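Local structure of trans-4-hydroxy-L-proline dehydratase (Clostridioides difficile 70-100-2010, 6VXC) at residues Gly86-Gly91 / Arg324-Glu329; Thr186-Gly191 / Asp306-Pro311; Leu193-Asp198 / Met544-Asp549; Val267-Lys272 / Tyr283-Ile288; His271-Glu274 / Gln278-Gln281. The protein catalyses, as a glycyl radical enzyme, the dehydration of trans-4-hydroxy-L-proline to (S)-1-pyrroline-5-carboxylate in the anaerobic degradation of hydroxyproline. One frame throughout, in Å; residues are numbered along the deposited sequence.

How the contacts relate
From the N terminus, the loop G86-G91 comes first and contact 1 closes a long loop on helix 324-339. Inside it, contact 2 joins the short helix 186-189 to helix 305-318, enclosing contacts 4 and 5. Contact 3 starts from helix 192-205 but ends far along the chain at M544-D549, so it crosses contacts 1 and 2 while also enclosing 4 and 5. Those two start from one loop and share H271 and K272; their centres lie about 6 Å apart, and both fold it back on helix 276-293. This helix is common ground: W284 and Q281 probably hydrogen-bond the backbone of G91 and V90, and V286 packs on I547.

Contact 1: Gly86-Gly91 / Arg324-Glu329; sequences GELIVG and RDRAQE
L88 meets R326 and E329 of helix 324-339; the residues beside it contact other parts of the fold. G86 comes first, its positive phi (94°) turning the chain while its O is bound by R28. E87 follows, its carboxylate forming a salt bridge with K337. L88 then sends its isobutyl group at the helix from the direction opposite to R326. CD1 stands over the centre of the R326 guanidinium face, 3.7 Å from R326 CZ, and CD2 is 3.8 Å from R326 NH2. The same CD1 lies 4.0 Å from E329 CD. The apolar methyl thus rests on a flat charged group that is also bonded to E329 of the same helix: R326 NH1 gives E329 OE2 a salt-bridging hydrogen bond of 3.1 Å, reaching the oxygen from above the carboxylate plane. The bend of R326 at chi2 (66°) lets it fold back to E329, whose other oxygen, OE1, is taken by R28. Beyond L88, I89 turns to helix 276-293, where V90 and G91 also bind through their carbonyls. The loop therefore sits between helices 27-38, 276-293 and 324-339, in the helical part of the enzyme.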
# COMPACT_ATOMS: atom_id res chain seq x y z
N GLY A 86 18.80 19.37 -14.16
CA GLY A 86 19.66 18.23 -13.97
C GLY A 86 19.01 16.89 -14.22
O GLY A 86 19.71 15.87 -14.17
N GLU A 87 17.72 16.85 -14.53
CA GLU A 87 17.05 15.57 -14.71
C GLU A 87 17.61 14.80 -15.89
O GLU A 87 18.02 15.38 -16.90
CB GLU A 87 15.55 15.76 -14.87
CG GLU A 87 14.86 16.02 -13.55
CD GLU A 87 13.36 16.07 -13.67
OE1 GLU A 87 12.83 16.42 -14.75
OE2 GLU A 87 12.70 15.74 -12.65
N LEU A 88 17.64 13.49 -15.74
CA LEU A 88 17.79 12.54 -16.84
C LEU A 88 16.50 11.79 -17.14
O LEU A 88 16.28 11.41 -18.29
CB LEU A 88 18.91 11.54 -16.53
CG LEU A 88 20.36 12.04 -16.44
CD1 LEU A 88 21.31 10.94 -15.99
CD2 LEU A 88 20.82 12.60 -17.79
N ILE A 89 15.66 11.57 -16.13
CA ILE A 89 14.32 11.00 -16.27
C ILE A 89 13.31 12.10 -16.01
O ILE A 89 13.40 12.77 -14.98
CB ILE A 89 14.10 9.82 -15.29
CG1 ILE A 89 15.16 8.75 -15.50
CG2 ILE A 89 12.67 9.24 -15.42
CD1 ILE A 89 15.15 8.14 -16.88
N VAL A 90 12.32 12.26 -16.89
CA VAL A 90 11.39 13.38 -16.81
C VAL A 90 9.96 12.88 -16.63
O VAL A 90 9.60 11.76 -17.02
CB VAL A 90 11.47 14.29 -18.06
CG1 VAL A 90 12.88 14.88 -18.23
CG2 VAL A 90 11.02 13.53 -19.29
N GLY A 91 9.14 13.75 -16.04
CA GLY A 91 7.74 13.47 -15.77
C GLY A 91 7.37 13.76 -14.32
O GLY A 91 8.00 13.26 -13.39
N ARG A 324 28.42 0.77 -14.64
CA ARG A 324 27.72 0.65 -13.37
C ARG A 324 27.36 2.02 -12.81
O ARG A 324 26.27 2.21 -12.27
CB ARG A 324 28.58 -0.12 -12.36
CG ARG A 324 27.80 -0.60 -11.14
CD ARG A 324 28.69 -1.16 -10.06
NE ARG A 324 27.95 -1.91 -9.04
CZ ARG A 324 27.39 -1.37 -7.96
NH1 ARG A 324 26.75 -2.15 -7.08
NH2 ARG A 324 27.49 -0.07 -7.74
N ASP A 325 28.27 2.99 -12.95
CA ASP A 325 28.03 4.32 -12.39
C ASP A 325 26.82 4.99 -13.04
O ASP A 325 26.00 5.62 -12.36
CB ASP A 325 29.26 5.19 -12.56
CG ASP A 325 30.33 4.91 -11.51
OD1 ASP A 325 30.05 4.19 -10.53
OD2 ASP A 325 31.44 5.44 -11.66
N ARG A 326 26.72 4.92 -14.38
CA ARG A 326 25.60 5.57 -15.05
C ARG A 326 24.30 4.82 -14.76
O ARG A 326 23.25 5.45 -14.60
CB ARG A 326 25.85 5.65 -16.56
CG ARG A 326 24.70 6.27 -17.39
CD ARG A 326 24.48 7.76 -17.07
NE ARG A 326 23.93 8.50 -18.21
CZ ARG A 326 24.00 9.82 -18.34
NH1 ARG A 326 24.69 10.54 -17.46
NH2 ARG A 326 23.47 10.42 -19.40
N ALA A 327 24.36 3.49 -14.69
CA ALA A 327 23.19 2.71 -14.27
C ALA A 327 22.74 3.08 -12.87
O ALA A 327 21.53 3.17 -12.61
CB ALA A 327 23.49 1.21 -14.35
N GLN A 328 23.68 3.29 -11.95
CA GLN A 328 23.31 3.74 -10.61
C GLN A 328 22.78 5.16 -10.64
O GLN A 328 21.80 5.47 -9.96
CB GLN A 328 24.50 3.65 -9.67
CG GLN A 328 24.17 4.14 -8.28
CD GLN A 328 25.25 3.81 -7.24
OE1 GLN A 328 26.20 3.07 -7.53
NE2 GLN A 328 25.09 4.33 -6.04
N GLU A 329 23.41 6.03 -11.44
CA GLU A 329 22.97 7.42 -11.53
C GLU A 329 21.53 7.50 -12.02
O GLU A 329 20.73 8.29 -11.51
CB GLU A 329 23.92 8.21 -12.44
CG GLU A 329 23.52 9.69 -12.61
CD GLU A 329 24.47 10.47 -13.54
OE1 GLU A 329 24.65 11.68 -13.32
OE2 GLU A 329 24.99 9.89 -14.49

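Contact 2: Thr186-Gly191 / Asp306-Pro311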
# COMPACT_ATOMS: atom_id res chain seq x y z
N THR A 186 5.26 -6.17 -19.82
CA THR A 186 4.76 -5.82 -21.15
C THR A 186 5.44 -4.57 -21.70
O THR A 186 5.85 -4.54 -22.86
CB THR A 186 3.25 -5.65 -21.10
OG1 THR A 186 2.66 -6.91 -20.75
CG2 THR A 186 2.73 -5.22 -22.47
N ILE A 187 5.59 -3.53 -20.87
CA ILE A 187 6.14 -2.27 -21.35
C ILE A 187 7.62 -2.34 -21.74
O ILE A 187 8.13 -1.38 -22.31
CB ILE A 187 5.96 -1.15 -20.31
CG1 ILE A 187 6.70 -1.48 -19.01
CG2 ILE A 187 4.50 -0.95 -20.03
CD1 ILE A 187 6.86 -0.29 -18.03
N TYR A 188 8.33 -3.42 -21.41
CA TYR A 188 9.70 -3.57 -21.87
C TYR A 188 9.80 -4.35 -23.18
O TYR A 188 10.85 -4.32 -23.82
CB TYR A 188 10.57 -4.25 -20.79
CG TYR A 188 10.33 -3.64 -19.44
CD1 TYR A 188 10.75 -2.34 -19.16
CD2 TYR A 188 9.64 -4.34 -18.45
CE1 TYR A 188 10.50 -1.76 -17.95
CE2 TYR A 188 9.38 -3.76 -17.23
CZ TYR A 188 9.82 -2.48 -16.98
OH TYR A 188 9.57 -1.89 -15.78
N LYS A 189 8.72 -5.00 -23.60
CA LYS A 189 8.68 -5.76 -24.84
C LYS A 189 7.84 -5.09 -25.92
O LYS A 189 7.99 -5.44 -27.10
CB LYS A 189 8.15 -7.18 -24.58
CG LYS A 189 8.97 -7.96 -23.58
CD LYS A 189 8.40 -9.34 -23.25
CE LYS A 189 7.01 -9.27 -22.63
NZ LYS A 189 6.60 -10.61 -22.08
N LYS A 190 6.99 -4.14 -25.57
CA LYS A 190 6.10 -3.46 -26.51
C LYS A 190 6.01 -1.99 -26.15
O LYS A 190 6.07 -1.63 -24.97
CB LYS A 190 4.68 -4.06 -26.52
CG LYS A 190 4.61 -5.46 -27.09
CD LYS A 190 3.20 -6.04 -27.05
CE LYS A 190 3.11 -7.30 -27.91
NZ LYS A 190 1.85 -8.03 -27.69
N GLY A 191 5.89 -1.15 -27.17
CA GLY A 191 5.48 0.22 -26.98
C GLY A 191 3.97 0.34 -27.12
O GLY A 191 3.28 -0.64 -27.39
N ASP A 306 14.82 -5.31 -10.72
CA ASP A 306 16.12 -5.86 -11.08
C ASP A 306 16.00 -6.94 -12.15
O ASP A 306 16.93 -7.13 -12.93
CB ASP A 306 16.91 -6.39 -9.84
CG ASP A 306 16.15 -7.45 -8.99
OD1 ASP A 306 15.03 -7.87 -9.33
OD2 ASP A 306 16.75 -7.88 -7.95
N GLN A 307 14.86 -7.65 -12.22
CA GLN A 307 14.68 -8.63 -13.28
C GLN A 307 14.44 -7.95 -14.63
O GLN A 307 14.94 -8.40 -15.66
CB GLN A 307 13.53 -9.58 -12.96
CG GLN A 307 13.65 -10.30 -11.59
CD GLN A 307 14.97 -11.01 -11.42
OE1 GLN A 307 15.26 -12.00 -12.11
NE2 GLN A 307 15.80 -10.50 -10.52
N HIS A 308 13.68 -6.85 -14.65
CA HIS A 308 13.36 -6.21 -15.92
C HIS A 308 14.57 -5.47 -16.48
O HIS A 308 14.77 -5.45 -17.70
CB HIS A 308 12.17 -5.26 -15.76
CG HIS A 308 10.95 -5.95 -15.24
ND1 HIS A 308 10.26 -5.52 -14.12
CD2 HIS A 308 10.33 -7.09 -15.64
CE1 HIS A 308 9.27 -6.35 -13.87
NE2 HIS A 308 9.28 -7.31 -14.78
N LEU A 309 15.38 -4.85 -15.62
CA LEU A 309 16.49 -4.03 -16.10
C LEU A 309 17.74 -4.83 -16.44
O LEU A 309 18.54 -4.39 -17.26
CB LEU A 309 16.84 -2.95 -15.07
CG LEU A 309 15.84 -1.81 -14.86
CD1 LEU A 309 16.40 -0.80 -13.87
CD2 LEU A 309 15.46 -1.14 -16.19
N ASN A 310 17.93 -6.00 -15.83
CA ASN A 310 19.20 -6.70 -16.01
C ASN A 310 19.51 -7.03 -17.46
O ASN A 310 20.68 -6.88 -17.85
CB ASN A 310 19.24 -7.97 -15.15
CG ASN A 310 20.65 -8.57 -15.09
OD1 ASN A 310 21.59 -7.93 -14.62
ND2 ASN A 310 20.80 -9.79 -15.60
N PRO A 311 18.57 -7.49 -18.29
CA PRO A 311 18.91 -7.69 -19.72
C PRO A 311 19.39 -6.43 -20.40
O PRO A 311 20.37 -6.47 -21.15
CB PRO A 311 17.59 -8.22 -20.32
CG PRO A 311 16.89 -8.87 -19.15
CD PRO A 311 17.22 -8.00 -17.96
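Y188 and H308 form a strongly offset, nearly parallel aromatic pair that joins the short, weakly bonded helix 186-189 to helix 305-318, in the helical part of the glycyl radical enzyme fold. The two side chains cross at about a right angle, yet their ring planes are only 23° apart. The rings are displaced along their planes, centroids 4.9 Å apart, and little of one lies over the other; H308 CB shares the contact with CG. This methylene sits over a face of the phenol ring, 3.9 Å from the Y188 centroid, as a CH-pi contact. Y188 is sandwiched, for I187 CG1 lies over the centre of the opposite face, 3.8 Å above the ring plane. Both residues carry CG beside their own backbone N (chi1 -46° in Y188 and -57° in H308), which points each ring at the other segment. The phenol end adds little: Y188 OH is 4.1 Å from H308 ND1. On the turn before H308, Q307 NE2 gives D306 OD1 a hydrogen bond of 3.0 Å. The donor lies above the carboxylate plane, while the acceptor is in the plane of the Q307 amide; R304 is a second partner of the same oxygen. L309 packs on Y276 and A279 of helix 276-293, next to the place where H308 meets Y188. The tightest approach puts Y188 CE2 above the imidazole, offset toward its rim and 3.3 Å from H308 CG.

Contact 3: Leu193-Asp198 / Met544-Asp549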
# COMPACT_ATOMS: atom_id res chain seq x y z
N LEU A 193 2.36 2.01 -29.42
CA LEU A 193 1.96 1.79 -30.80
C LEU A 193 1.76 0.30 -31.07
O LEU A 193 0.84 -0.07 -31.80
CB LEU A 193 2.98 2.37 -31.76
CG LEU A 193 3.08 3.88 -31.77
CD1 LEU A 193 4.26 4.29 -32.63
CD2 LEU A 193 1.78 4.49 -32.29
N ASP A 194 2.62 -0.55 -30.49
CA ASP A 194 2.43 -2.00 -30.61
C ASP A 194 1.12 -2.45 -29.97
O ASP A 194 0.39 -3.28 -30.53
CB ASP A 194 3.58 -2.75 -29.95
CG ASP A 194 4.91 -2.53 -30.62
OD1 ASP A 194 4.96 -2.46 -31.87
OD2 ASP A 194 5.92 -2.45 -29.88
N LEU A 195 0.86 -1.98 -28.75
CA LEU A 195 -0.36 -2.38 -28.06
C LEU A 195 -1.58 -1.92 -28.85
O LEU A 195 -2.55 -2.65 -28.99
CB LEU A 195 -0.38 -1.81 -26.64
CG LEU A 195 0.71 -2.36 -25.69
CD1 LEU A 195 0.84 -1.54 -24.40
CD2 LEU A 195 0.41 -3.80 -25.34
N LYS A 196 -1.50 -0.72 -29.43
CA LYS A 196 -2.62 -0.25 -30.24
C LYS A 196 -2.88 -1.17 -31.42
O LYS A 196 -4.03 -1.49 -31.73
CB LYS A 196 -2.38 1.18 -30.71
CG LYS A 196 -3.61 1.76 -31.39
CD LYS A 196 -3.41 3.19 -31.84
CE LYS A 196 -4.63 3.66 -32.62
NZ LYS A 196 -4.45 5.05 -33.09
N LYS A 197 -1.83 -1.65 -32.08
CA LYS A 197 -2.02 -2.61 -33.16
C LYS A 197 -2.67 -3.89 -32.64
O LYS A 197 -3.51 -4.49 -33.32
CB LYS A 197 -0.69 -2.93 -33.84
CG LYS A 197 -0.16 -1.80 -34.67
CD LYS A 197 1.12 -2.18 -35.40
CE LYS A 197 1.44 -1.17 -36.49
NZ LYS A 197 2.83 -1.33 -37.00
N ASP A 198 -2.25 -4.35 -31.46
CA ASP A 198 -2.91 -5.49 -30.84
C ASP A 198 -4.40 -5.21 -30.62
O ASP A 198 -5.24 -6.09 -30.83
CB ASP A 198 -2.24 -5.84 -29.51
CG ASP A 198 -0.81 -6.37 -29.68
OD1 ASP A 198 -0.41 -6.76 -30.79
OD2 ASP A 198 -0.09 -6.38 -28.67
N MET A 544 -4.56 1.59 -17.71
CA MET A 544 -4.06 0.43 -16.96
C MET A 544 -4.38 -0.87 -17.69
O MET A 544 -3.56 -1.80 -17.70
CB MET A 544 -4.64 0.41 -15.54
CG MET A 544 -4.14 -0.76 -14.69
SD MET A 544 -2.40 -0.57 -14.20
CE MET A 544 -2.59 0.77 -13.03
N SER A 545 -5.56 -0.96 -18.31
CA SER A 545 -5.94 -2.20 -18.98
C SER A 545 -4.97 -2.58 -20.09
O SER A 545 -4.78 -3.77 -20.37
CB SER A 545 -7.36 -2.09 -19.52
OG SER A 545 -8.29 -1.84 -18.47
N THR A 546 -4.35 -1.60 -20.76
CA THR A 546 -3.48 -1.92 -21.89
C THR A 546 -2.25 -2.72 -21.47
O THR A 546 -1.68 -3.42 -22.31
CB THR A 546 -3.02 -0.66 -22.62
OG1 THR A 546 -2.21 0.14 -21.75
CG2 THR A 546 -4.22 0.17 -23.16
N ILE A 547 -1.84 -2.66 -20.21
CA ILE A 547 -0.59 -3.27 -19.79
C ILE A 547 -0.79 -4.40 -18.79
O ILE A 547 0.17 -4.86 -18.19
CB ILE A 547 0.39 -2.23 -19.23
CG1 ILE A 547 -0.25 -1.51 -18.05
CG2 ILE A 547 0.85 -1.27 -20.34
CD1 ILE A 547 0.70 -0.64 -17.26
N VAL A 548 -2.01 -4.82 -18.58
CA VAL A 548 -2.30 -5.87 -17.67
C VAL A 548 -2.86 -7.11 -18.35
O VAL A 548 -3.90 -7.05 -18.97
CB VAL A 548 -3.28 -5.44 -16.57
CG1 VAL A 548 -3.77 -6.65 -15.82
CG2 VAL A 548 -2.73 -4.39 -15.65
N ASP A 549 -2.17 -8.21 -18.17
CA ASP A 549 -2.63 -9.46 -18.69
C ASP A 549 -4.00 -9.89 -18.28
O ASP A 549 -4.35 -10.06 -17.16
CB ASP A 549 -1.68 -10.61 -18.53
CG ASP A 549 -0.49 -10.53 -19.43
OD1 ASP A 549 -0.58 -9.94 -20.47
OD2 ASP A 549 0.50 -11.09 -19.07
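The backbones of L195, on helix 192-205, and T546, on helix 542-546, come as close as 6.9 Å between their CA atoms. Around this point I547 N bonds M544 O, whereas the bond from V548 N to S545 O is weak. L195 alone spans the gap from its side. Its chi1 of -66° holds CG beside the backbone N, and both methyls are turned to the carbonyl of T546: CD2 is 3.7 Å and CD1 3.8 Å from T546 O. The leucine thus forks over a polar atom. CD1 also touches apolar groups, with I547 CG2 at 4.1 Å and T546 CB at 4.3 Å. In I547, CG1 takes the position between N and the carbonyl carbon (chi1 59°), leaving CG2 beside the backbone N, where it meets the leucine methyl. The ethyl arm leads away from the leucine. T546 keeps its hydroxyl for its own turn, OG1 bonding L543 O. F192 packs against both T546 and I547, and M224 of helix 214-248 covers T546 too. D549 forms a salt bridge with K462 and is hydrogen-bonded by backbone to G461 and R564, close to strands 463-472 and 565-573. The arrangement is apolar packing of one leucine of helix 192-205 on helix 542-546 and the turn that follows it, a junction of two segments far apart in the chain within the helical part of this glycyl radical enzyme.

Contact 4: Val267-Lys272 / Tyr283-Ile288; sequences VVPAHK and YWFVHI
F285 reaches from helix 276-293 to P269 and V268 in the loop V267-K272, its side chain crossing that of P269 at about a right angle. From CB outward, the first contact is slight, CB lying 4.2 Å from P269 CG. Since chi1 (-84°) keeps CG beside the backbone N, the ring projects toward the loop, and CD2 does most of the touching: it is 3.6 Å from P269 CD and 4.4 Å from V268 CG2. One atom further, CE2 approaches V268 O at 3.7 Å, with the oxygen at the ring edge, near its plane. CE1 packs near V90 O of the neighbouring loop, which lies well off the ring plane. The peptide between V268 and P269 is cis. Behind it the loop is tied by V267 O, which accepts from H271 N at 2.7 Å and from H271 ND1, the latter in the carbonyl plane on a lone pair. F192 and M282 also pack on the proline. On another side of the helix, Y283 OH and H287 ND1 share a nearly straight hydrogen bond of 2.8 Å at the imidazole edge, while W284 CZ3 covers a face of that imidazole. The contact itself is apolar apart from V268 O at the phenylalanine edge. Ring-edge hydrogens carry slight positive charge, so this oxygen probably meets the ring with weak attraction while the proline and valine provide the hydrophobic part.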
# COMPACT_ATOMS: atom_id res chain seq x y z
N VAL A 267 11.67 7.63 -28.58
CA VAL A 267 11.45 6.19 -28.60
C VAL A 267 10.26 5.83 -27.73
O VAL A 267 9.31 5.22 -28.20
CB VAL A 267 12.71 5.43 -28.16
CG1 VAL A 267 12.45 3.93 -28.21
CG2 VAL A 267 13.92 5.81 -29.02
N VAL A 268 10.33 6.19 -26.45
CA VAL A 268 9.31 5.79 -25.49
C VAL A 268 8.43 6.98 -25.11
O VAL A 268 8.91 8.11 -25.02
CB VAL A 268 9.96 5.14 -24.24
CG1 VAL A 268 10.81 3.95 -24.66
CG2 VAL A 268 10.80 6.17 -23.44
N PRO A 269 7.15 6.73 -24.82
CA PRO A 269 6.51 5.41 -24.75
C PRO A 269 5.92 4.84 -26.04
O PRO A 269 5.34 3.76 -26.00
CB PRO A 269 5.40 5.63 -23.72
CG PRO A 269 5.15 7.09 -23.66
CD PRO A 269 6.25 7.82 -24.39
N ALA A 270 6.09 5.54 -27.16
CA ALA A 270 5.48 5.09 -28.42
C ALA A 270 6.02 3.74 -28.84
O ALA A 270 5.26 2.89 -29.33
CB ALA A 270 5.70 6.14 -29.51
N HIS A 271 7.32 3.52 -28.67
CA HIS A 271 7.99 2.28 -29.07
C HIS A 271 8.57 1.57 -27.86
O HIS A 271 8.79 2.18 -26.81
CB HIS A 271 9.11 2.55 -30.08
CG HIS A 271 8.68 3.35 -31.26
ND1 HIS A 271 8.81 4.72 -31.32
CD2 HIS A 271 8.09 2.98 -32.42
CE1 HIS A 271 8.35 5.16 -32.48
NE2 HIS A 271 7.90 4.12 -33.16
N LYS A 272 8.85 0.29 -28.01
CA LYS A 272 9.44 -0.47 -26.92
C LYS A 272 10.82 0.11 -26.59
O LYS A 272 11.52 0.63 -27.47
CB LYS A 272 9.57 -1.96 -27.27
CG LYS A 272 10.71 -2.35 -28.20
CD LYS A 272 10.88 -3.87 -28.26
CE LYS A 272 11.84 -4.32 -29.37
NZ LYS A 272 11.21 -4.32 -30.72
N TYR A 283 9.11 3.10 -17.99
CA TYR A 283 8.39 2.81 -16.75
C TYR A 283 7.83 4.09 -16.14
O TYR A 283 6.67 4.13 -15.73
CB TYR A 283 9.26 2.09 -15.72
CG TYR A 283 8.48 2.12 -14.42
CD1 TYR A 283 7.42 1.25 -14.21
CD2 TYR A 283 8.67 3.14 -13.50
CE1 TYR A 283 6.65 1.33 -13.08
CE2 TYR A 283 7.89 3.24 -12.37
CZ TYR A 283 6.88 2.33 -12.18
OH TYR A 283 6.11 2.42 -11.06
N TRP A 284 8.66 5.15 -16.06
CA TRP A 284 8.22 6.35 -15.35
C TRP A 284 7.07 7.05 -16.07
O TRP A 284 6.17 7.59 -15.41
CB TRP A 284 9.38 7.32 -15.12
CG TRP A 284 8.92 8.41 -14.20
CD1 TRP A 284 8.77 9.73 -14.49
CD2 TRP A 284 8.47 8.24 -12.84
NE1 TRP A 284 8.28 10.40 -13.40
CE2 TRP A 284 8.09 9.51 -12.37
CE3 TRP A 284 8.37 7.14 -11.98
CZ2 TRP A 284 7.60 9.72 -11.08
CZ3 TRP A 284 7.89 7.35 -10.69
CH2 TRP A 284 7.51 8.63 -10.26
N PHE A 285 7.08 7.07 -17.40
CA PHE A 285 5.95 7.62 -18.15
C PHE A 285 4.67 6.84 -17.86
O PHE A 285 3.60 7.43 -17.64
CB PHE A 285 6.24 7.62 -19.65
CG PHE A 285 7.04 8.81 -20.13
CD1 PHE A 285 6.95 10.04 -19.49
CD2 PHE A 285 7.86 8.70 -21.26
CE1 PHE A 285 7.68 11.14 -19.95
CE2 PHE A 285 8.59 9.80 -21.72
CZ PHE A 285 8.50 11.02 -21.07
N VAL A 286 4.76 5.51 -17.88
CA VAL A 286 3.61 4.68 -17.53
C VAL A 286 3.15 4.98 -16.11
O VAL A 286 1.95 5.07 -15.84
CB VAL A 286 3.95 3.18 -17.71
CG1 VAL A 286 2.81 2.31 -17.19
CG2 VAL A 286 4.28 2.85 -19.16
N HIS A 287 4.09 5.15 -15.19
CA HIS A 287 3.75 5.50 -13.81
C HIS A 287 2.98 6.82 -13.75
O HIS A 287 1.90 6.89 -13.16
CB HIS A 287 5.04 5.58 -12.98
CG HIS A 287 4.83 5.89 -11.53
ND1 HIS A 287 5.11 4.98 -10.53
CD2 HIS A 287 4.43 7.02 -10.91
CE1 HIS A 287 4.84 5.53 -9.36
NE2 HIS A 287 4.44 6.77 -9.55
N ILE A 288 3.50 7.87 -14.39
CA ILE A 288 2.79 9.15 -14.45
C ILE A 288 1.41 8.95 -15.05
O ILE A 288 0.43 9.55 -14.60
CB ILE A 288 3.60 10.18 -15.25
CG1 ILE A 288 4.91 10.51 -14.52
CG2 ILE A 288 2.79 11.45 -15.49
CD1 ILE A 288 4.67 11.12 -13.17

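Contact 5: His271-Glu274 / Gln278-Gln281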
# COMPACT_ATOMS: atom_id res chain seq x y z
N HIS A 271 7.32 3.52 -28.67
CA HIS A 271 7.99 2.28 -29.07
C HIS A 271 8.57 1.57 -27.86
O HIS A 271 8.79 2.18 -26.81
CB HIS A 271 9.11 2.55 -30.08
CG HIS A 271 8.68 3.35 -31.26
ND1 HIS A 271 8.81 4.72 -31.32
CD2 HIS A 271 8.09 2.98 -32.42
CE1 HIS A 271 8.35 5.16 -32.48
NE2 HIS A 271 7.90 4.12 -33.16
N LYS A 272 8.85 0.29 -28.01
CA LYS A 272 9.44 -0.47 -26.92
C LYS A 272 10.82 0.11 -26.59
O LYS A 272 11.52 0.63 -27.47
CB LYS A 272 9.57 -1.96 -27.27
CG LYS A 272 10.71 -2.35 -28.20
CD LYS A 272 10.88 -3.87 -28.26
CE LYS A 272 11.84 -4.32 -29.37
NZ LYS A 272 11.21 -4.32 -30.72
N PRO A 273 11.21 0.08 -25.32
CA PRO A 273 12.54 0.60 -24.96
C PRO A 273 13.64 -0.26 -25.56
O PRO A 273 13.52 -1.48 -25.66
CB PRO A 273 12.54 0.52 -23.42
CG PRO A 273 11.57 -0.58 -23.12
CD PRO A 273 10.49 -0.47 -24.16
N GLU A 274 14.72 0.40 -26.00
CA GLU A 274 15.87 -0.29 -26.56
C GLU A 274 17.08 -0.28 -25.63
O GLU A 274 17.97 -1.12 -25.80
CB GLU A 274 16.28 0.35 -27.89
CG GLU A 274 15.19 0.35 -28.95
CD GLU A 274 14.87 -1.03 -29.49
OE1 GLU A 274 15.69 -1.95 -29.28
OE2 GLU A 274 13.80 -1.20 -30.11
N GLN A 278 16.21 4.02 -21.61
CA GLN A 278 14.86 4.08 -22.16
C GLN A 278 13.89 3.23 -21.37
O GLN A 278 12.71 3.58 -21.27
CB GLN A 278 14.85 3.65 -23.63
CG GLN A 278 15.49 4.68 -24.53
CD GLN A 278 15.86 4.14 -25.89
OE1 GLN A 278 15.42 3.07 -26.30
NE2 GLN A 278 16.68 4.89 -26.60
N ALA A 279 14.35 2.09 -20.84
CA ALA A 279 13.49 1.23 -20.03
C ALA A 279 13.02 1.95 -18.78
O ALA A 279 11.85 1.83 -18.39
CB ALA A 279 14.21 -0.07 -19.68
N ILE A 280 13.90 2.71 -18.14
CA ILE A 280 13.51 3.45 -16.94
C ILE A 280 12.55 4.57 -17.30
O ILE A 280 11.56 4.80 -16.59
CB ILE A 280 14.75 3.95 -16.19
CG1 ILE A 280 15.53 2.78 -15.57
CG2 ILE A 280 14.36 5.01 -15.15
CD1 ILE A 280 16.85 3.17 -14.98
N GLN A 281 12.83 5.30 -18.38
CA GLN A 281 11.93 6.38 -18.78
C GLN A 281 10.57 5.84 -19.21
O GLN A 281 9.54 6.46 -18.90
CB GLN A 281 12.57 7.21 -19.90
CG GLN A 281 11.71 8.39 -20.40
CD GLN A 281 11.53 9.49 -19.35
OE1 GLN A 281 12.44 10.26 -19.09
NE2 GLN A 281 10.33 9.58 -18.77
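P273 lays its CB over the backbone of the first turn of helix 276-293, 3.5 Å from A279 N and 3.7 Å from Q278 C. The same carbon is 4.1 Å from A279 CB, so the pyrrolidine covers the peptide between Q278 and A279 and its flank. F312 of helix 305-318 touches both P273 and A279, closing the apolar side of the contact. The polar side belongs to Q278. Its chi1 (-72°) holds CG beside the backbone N and the chain runs on extended, bringing the amide back to the residues before the helix. There Q278 OE1 accepts a hydrogen bond from E274 N, 2.8 Å long and fairly straight (N-H...O 154°), with the donor tilted 18° from the carbonyl plane. E274 CB lies only 3.3 Å from the same oxygen, so OE1 lies against both the N-H and CB of E274. The glutamate bends at chi2 and carries its carboxylate away from the helix, its plane nearly perpendicular to the Q278 amide; the residue is exposed to solvent. V267 CG1 also packs near Q278 OE1, and T264 touches the glutamine from helix 252-267. T275 OG1, just ahead of the helix, accepts from Q278 N. A side chain of the first turn thus accepts from a backbone N-H ahead of the helix: a side-chain-to-backbone closure at the N-terminal end of helix 276-293, in the link from helix 252-267.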